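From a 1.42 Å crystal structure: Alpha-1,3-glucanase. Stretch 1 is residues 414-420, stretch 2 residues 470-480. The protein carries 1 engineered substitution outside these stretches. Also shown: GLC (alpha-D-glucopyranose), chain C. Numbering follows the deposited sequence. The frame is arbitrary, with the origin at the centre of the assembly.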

# COMPACT_ATOMS: atom_id res chain seq x y z
N THR A 414 5.05 -9.88 5.45
CA THR A 414 4.93 -10.52 6.75
C THR A 414 4.16 -11.81 6.59
O THR A 414 3.06 -11.82 6.01
CB THR A 414 4.18 -9.60 7.72
OG1 THR A 414 4.99 -8.46 8.03
CG2 THR A 414 3.84 -10.33 9.03
N ILE A 415 4.72 -12.91 7.09
CA ILE A 415 4.08 -14.22 7.11
C ILE A 415 4.08 -14.65 8.57
O ILE A 415 5.14 -14.98 9.11
CB ILE A 415 4.84 -15.23 6.23
CG1 ILE A 415 4.93 -14.71 4.79
CG2 ILE A 415 4.17 -16.60 6.24
CD1 ILE A 415 5.86 -15.52 3.87
N SER A 416 2.92 -14.61 9.22
CA SER A 416 2.87 -14.66 10.68
C SER A 416 1.77 -15.58 11.18
O SER A 416 0.63 -15.49 10.72
CB SER A 416 2.63 -13.26 11.26
OG SER A 416 2.36 -13.33 12.65
N SER A 417 2.11 -16.42 12.16
CA SER A 417 1.11 -17.23 12.84
C SER A 417 0.78 -16.70 14.24
O SER A 417 0.30 -17.46 15.09
CB SER A 417 1.51 -18.70 12.86
OG SER A 417 2.57 -18.97 13.77
N TYR A 418 0.99 -15.41 14.49
CA TYR A 418 0.59 -14.83 15.76
C TYR A 418 -0.91 -14.54 15.76
O TYR A 418 -1.46 -14.06 14.78
CB TYR A 418 1.39 -13.55 16.05
CG TYR A 418 1.08 -12.97 17.41
CD1 TYR A 418 1.22 -13.74 18.56
CD2 TYR A 418 0.61 -11.68 17.54
CE1 TYR A 418 0.91 -13.22 19.80
CE2 TYR A 418 0.31 -11.15 18.77
CZ TYR A 418 0.46 -11.92 19.90
OH TYR A 418 0.15 -11.39 21.13
N SER A 419 -1.57 -14.86 16.88
CA SER A 419 -3.03 -14.75 16.96
C SER A 419 -3.53 -13.34 17.23
O SER A 419 -4.70 -13.06 16.94
CB SER A 419 -3.56 -15.69 18.05
OG SER A 419 -3.28 -15.18 19.35
N PHE A 420 -2.69 -12.46 17.76
CA PHE A 420 -3.11 -11.13 18.20
C PHE A 420 -4.26 -11.17 19.20
O PHE A 420 -5.00 -10.19 19.36
CB PHE A 420 -3.43 -10.20 17.02
CG PHE A 420 -2.25 -9.94 16.11
CD1 PHE A 420 -1.93 -10.84 15.11
CD2 PHE A 420 -1.47 -8.81 16.27
CE1 PHE A 420 -0.84 -10.61 14.27
CE2 PHE A 420 -0.39 -8.57 15.45
CZ PHE A 420 -0.08 -9.47 14.45
C1 GLC C . 2.51 -8.30 19.64
C2 GLC C . 1.35 -7.48 19.09
C3 GLC C . 0.97 -6.38 20.08
C4 GLC C . 0.74 -6.97 21.46
C5 GLC C . 1.91 -7.85 21.90
C6 GLC C . 1.59 -8.57 23.20
O2 GLC C . 1.68 -6.92 17.84
O3 GLC C . -0.19 -5.73 19.63
O4 GLC C . 0.57 -5.92 22.40
O5 GLC C . 2.20 -8.82 20.92
O6 GLC C . 2.66 -9.42 23.56
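Stretch 2 (470-480) GDRAIKNILIK

Stretch 2 begins as a loop, packs against the loop of stretch 1, and then runs out as a strand through Lys480. Stretch 1 starts in a strand, Thr414 to Ser416, and is loop from Ser417 on. The two strands run roughly antiparallel. The two backbones come closest at the loops, where the CA atoms of Tyr418 and Gly470 are 3.9 Å apart. They are wider at the strands, with 8.5 Å between the CA atoms of Ile415 and Ile477. No backbone hydrogen bond joins the two strands; isoleucine side chains meet between them.

Ser417 is the centre of the polar contact. Its CA-to-CB bond points toward stretch 2; chi1 is p. Ser417 OG both accepts and donates: Gly470 N gives it a hydrogen bond of 2.8 Å, nearly straight at 163°, and Ser417 OG gives one of 2.7 Å to Arg472 O. One hydroxyl thus satisfies a backbone donor and a backbone acceptor two residues apart. Ser417 O accepts from Arg472 N at 3.2 Å, with a bent angle of 136°.

The CA-to-CB bond of Asp471 points sideways, but its carboxylate comes nearer. Asp471 OD1 accepts from Ser419 N at 2.7 Å, and Asp471 OD2 accepts from Ser419 OG at 2.6 Å. Both carboxylate oxygens therefore bind the same residue, one through its backbone and one through its side chain. Asp471 OD1 also lies 3.4 Å from Ser417 O, but both are acceptors and no bond forms.

The side chain of Arg472 also bonds within its own stretch. Arg472 NH1 donates to Asp471 O at 3.0 Å. Arg472 NH1 is also 3.5 Å from Asp471 OD2, a salt bridge of charge alone, since the oxygen lies well out of the guanidinium plane. Ser419 OG sits over one face of the guanidinium, 4.1 Å from Arg472 NH2. Arg472 NE is satisfied elsewhere in the structure.

Tyr418 N turns back within its own stretch, donating to Ser416 OG at 3.1 Å. Gly470 CA lies at the edge of the Tyr418 ring, and is 3.9 Å from Tyr418 N. The fit is tight: a CB on Gly470 would fall 2.4 Å from Tyr418 CA, a clash. Tyr418 OH is 3.3 Å from O5 of the bound glucose GLC.

Beyond the loop the contact is apolar. The CA-to-CB bond of Ile415 points toward stretch 2, and its side chain reaches two residues of that strand. Ile415 CG2 is 3.8 Å from Ile477 CD1, and Ile415 CD1 is 3.8 Å from Ile479 CD1. The CA-to-CB bond of Leu478, between them, points away.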

# COMPACT_ATOMS: atom_id res chain seq x y z
N GLY A 470 4.22 -17.66 15.62
CA GLY A 470 3.70 -17.02 16.82
C GLY A 470 3.18 -18.04 17.81
O GLY A 470 3.92 -18.94 18.23
N ASP A 471 1.92 -17.91 18.19
CA ASP A 471 1.31 -18.84 19.13
C ASP A 471 0.46 -19.90 18.46
O ASP A 471 -0.10 -20.76 19.15
CB ASP A 471 0.49 -18.08 20.19
CG ASP A 471 -0.51 -17.10 19.58
OD1 ASP A 471 -0.47 -16.85 18.36
OD2 ASP A 471 -1.34 -16.57 20.35
N ARG A 472 0.37 -19.89 17.13
CA ARG A 472 -0.42 -20.86 16.39
C ARG A 472 0.45 -21.53 15.32
O ARG A 472 1.59 -21.13 15.07
CB ARG A 472 -1.64 -20.18 15.74
CG ARG A 472 -2.57 -19.49 16.74
CD ARG A 472 -3.25 -20.47 17.69
NE ARG A 472 -4.16 -19.79 18.60
CZ ARG A 472 -3.86 -19.46 19.85
NH1 ARG A 472 -2.67 -19.77 20.35
NH2 ARG A 472 -4.74 -18.83 20.61
N ALA A 473 -0.12 -22.56 14.69
CA ALA A 473 0.63 -23.39 13.76
C ALA A 473 1.23 -22.55 12.64
O ALA A 473 0.58 -21.69 12.05
CB ALA A 473 -0.28 -24.45 13.16
N ILE A 474 2.49 -22.84 12.32
CA ILE A 474 3.23 -22.19 11.25
C ILE A 474 3.73 -23.29 10.32
O ILE A 474 4.67 -24.04 10.66
CB ILE A 474 4.36 -21.28 11.78
CG1 ILE A 474 5.31 -20.86 10.66
CG2 ILE A 474 5.12 -21.94 12.94
CD1 ILE A 474 4.72 -19.83 9.72
N LYS A 475 3.09 -23.43 9.16
CA LYS A 475 3.33 -24.59 8.32
C LYS A 475 2.88 -24.30 6.90
O LYS A 475 2.00 -23.46 6.66
CB LYS A 475 2.63 -25.85 8.85
CG LYS A 475 1.13 -25.67 9.13
CD LYS A 475 0.50 -26.99 9.56
CE LYS A 475 -0.91 -26.80 10.11
NZ LYS A 475 -1.53 -28.11 10.50
N ASN A 476 3.48 -25.01 5.95
CA ASN A 476 3.03 -25.02 4.56
C ASN A 476 3.13 -23.62 3.94
O ASN A 476 2.14 -23.01 3.55
CB ASN A 476 1.63 -25.62 4.44
CG ASN A 476 1.59 -27.05 4.93
OD1 ASN A 476 2.41 -27.86 4.49
ND2 ASN A 476 0.69 -27.36 5.86
N ILE A 477 4.37 -23.13 3.89
CA ILE A 477 4.71 -21.81 3.35
C ILE A 477 5.70 -22.04 2.22
O ILE A 477 6.76 -22.64 2.45
CB ILE A 477 5.35 -20.92 4.42
CG1 ILE A 477 4.45 -20.81 5.66
CG2 ILE A 477 5.72 -19.56 3.83
CD1 ILE A 477 3.13 -20.14 5.42
N LEU A 478 5.37 -21.57 1.02
CA LEU A 478 6.24 -21.69 -0.14
C LEU A 478 6.55 -20.30 -0.66
O LEU A 478 5.63 -19.56 -1.03
CB LEU A 478 5.57 -22.54 -1.22
CG LEU A 478 6.33 -22.65 -2.53
CD1 LEU A 478 7.70 -23.24 -2.28
CD2 LEU A 478 5.57 -23.50 -3.55
N ILE A 479 7.82 -19.93 -0.66
CA ILE A 479 8.28 -18.62 -1.12
C ILE A 479 9.16 -18.88 -2.33
O ILE A 479 10.23 -19.48 -2.20
CB ILE A 479 9.07 -17.86 -0.03
CG1 ILE A 479 8.17 -17.56 1.18
CG2 ILE A 479 9.69 -16.58 -0.59
CD1 ILE A 479 8.92 -17.28 2.47
N LYS A 480 8.72 -18.45 -3.51
CA LYS A 480 9.48 -18.78 -4.70
C LYS A 480 9.48 -17.62 -5.69
O LYS A 480 8.53 -16.84 -5.77
CB LYS A 480 8.97 -20.07 -5.36
CG LYS A 480 7.52 -20.06 -5.79
CD LYS A 480 7.17 -21.40 -6.46
CE LYS A 480 5.69 -21.53 -6.75
NZ LYS A 480 5.37 -22.83 -7.43